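Local coordinates for flagellar hook-associated protein (Burkholderia pseudomallei, PDB 4UT1) that probably serves as a structural subunit of the bacterial flagellum, at the junction between hook and filament, at residues 373-378 and 413-418. Numbering follows the deposited sequence.
Sequences LSYDGA and SSTPNA
Y375 closes strand 371-375 and meets the irregular loop 413-418, which leads from strand 408-412 into strand 421-425. Both belong to the D2-like domain of this hook-associated protein, where 371-375 runs antiparallel between 421-425 and 380-384. The backbones converge at D376 and A418, whose CA atoms lie 4.3 Å apart, while the S413 end of the loop diverges. No hydrogen bond joins the two segments; a CA-H...O contact from A418 CA to Y375 O (3.5 Å) marks their meeting, and the pairing proper starts one residue later, where G419 and D420 bond to the backbone of Y375. Beyond the strand, D376 to A378 form an Asx turn within the hairpin linking 371-375 to 380-384: A378 N donates to D376 OD1 (3.0 Å, 151°), nearly along the carboxylate C-O axis, and K379 N shares that oxygen. G377 N lies over the rim of one face of the Y375 ring, and G377 itself continues the turn with a positive phi. P416 CD sits above the opposite face, again off-centre, 4.1 Å from Y375 CG. The tyrosine is thus held between its own turn and the loop, its CG anti to the backbone N (chi1 -178°), which carries the ring out toward 413-418. N417 O lies at the ring edge, near the plane, 3.8 Å from Y375 CD2. Y380, on the neighbouring strand, also meets this ring, with planes at about 45°, and touches P416 and T415. Around the turn, the methyl of A418 packs on the backbone, its CB 3.6 Å from D376 C. At the phenol end T415 crosses the tyrosine at a slant, its CG2 methyl approaching Y375 OH to 3.4 Å.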
# COMPACT_ATOMS: atom_id res chain seq x y z
N LEU A 373 15.06 -1.09 -3.74
CA LEU A 373 15.86 -2.29 -4.00
C LEU A 373 17.25 -1.88 -4.47
O LEU A 373 17.41 -1.23 -5.52
CB LEU A 373 15.21 -3.18 -5.05
CG LEU A 373 15.93 -4.52 -5.21
CD1 LEU A 373 15.43 -5.47 -4.16
CD2 LEU A 373 15.71 -5.06 -6.60
N SER A 374 18.27 -2.26 -3.70
CA SER A 374 19.63 -1.84 -4.01
C SER A 374 20.50 -3.06 -4.24
O SER A 374 20.22 -4.13 -3.72
CB SER A 374 20.20 -0.97 -2.89
OG SER A 374 20.16 -1.66 -1.65
N TYR A 375 21.55 -2.88 -5.02
CA TYR A 375 22.43 -4.00 -5.36
C TYR A 375 23.85 -3.58 -5.04
O TYR A 375 24.26 -2.52 -5.46
CB TYR A 375 22.28 -4.37 -6.83
CG TYR A 375 23.12 -5.55 -7.24
CD1 TYR A 375 22.78 -6.83 -6.84
CD2 TYR A 375 24.25 -5.39 -8.02
CE1 TYR A 375 23.55 -7.93 -7.21
CE2 TYR A 375 25.03 -6.48 -8.40
CZ TYR A 375 24.67 -7.74 -7.99
OH TYR A 375 25.43 -8.83 -8.36
N ASP A 376 24.59 -4.40 -4.30
CA ASP A 376 25.94 -4.01 -3.89
C ASP A 376 27.03 -4.83 -4.60
O ASP A 376 28.19 -4.81 -4.19
CB ASP A 376 26.08 -4.12 -2.36
CG ASP A 376 26.09 -5.57 -1.86
OD1 ASP A 376 25.95 -6.51 -2.66
OD2 ASP A 376 26.23 -5.76 -0.63
N GLY A 377 26.64 -5.55 -5.66
CA GLY A 377 27.58 -6.29 -6.48
C GLY A 377 27.59 -7.76 -6.14
O GLY A 377 28.21 -8.56 -6.84
N ALA A 378 26.90 -8.10 -5.06
CA ALA A 378 26.78 -9.50 -4.64
C ALA A 378 25.33 -9.84 -4.26
O ALA A 378 24.87 -10.94 -4.56
CB ALA A 378 27.71 -9.78 -3.47
N SER A 413 15.80 -6.98 -15.67
CA SER A 413 16.14 -7.37 -17.04
C SER A 413 17.59 -7.85 -17.14
O SER A 413 17.98 -8.53 -18.09
CB SER A 413 15.92 -6.19 -17.99
OG SER A 413 16.79 -5.13 -17.68
N SER A 414 18.39 -7.48 -16.15
CA SER A 414 19.77 -7.95 -16.02
C SER A 414 20.25 -7.59 -14.62
O SER A 414 19.53 -6.94 -13.86
CB SER A 414 20.67 -7.33 -17.09
OG SER A 414 20.68 -5.91 -17.02
N THR A 415 21.45 -8.04 -14.28
CA THR A 415 22.08 -7.68 -13.02
C THR A 415 22.56 -6.23 -13.08
O THR A 415 23.25 -5.84 -14.02
CB THR A 415 23.26 -8.63 -12.70
OG1 THR A 415 22.81 -9.99 -12.78
CG2 THR A 415 23.81 -8.37 -11.30
N PRO A 416 22.18 -5.42 -12.07
CA PRO A 416 22.56 -4.00 -12.06
C PRO A 416 24.03 -3.83 -11.72
O PRO A 416 24.69 -4.83 -11.45
CB PRO A 416 21.66 -3.40 -10.97
CG PRO A 416 20.62 -4.43 -10.68
CD PRO A 416 21.29 -5.75 -10.95
N ASN A 417 24.55 -2.61 -11.74
CA ASN A 417 25.89 -2.39 -11.21
C ASN A 417 25.84 -2.23 -9.70
O ASN A 417 24.80 -1.84 -9.16
CB ASN A 417 26.54 -1.15 -11.83
CG ASN A 417 27.02 -1.41 -13.24
OD1 ASN A 417 27.11 -2.56 -13.68
ND2 ASN A 417 27.35 -0.34 -13.96
N ALA A 418 26.93 -2.54 -9.01
CA ALA A 418 27.04 -2.21 -7.59
C ALA A 418 26.77 -0.73 -7.41
O ALA A 418 27.29 0.10 -8.15
CB ALA A 418 28.42 -2.55 -7.05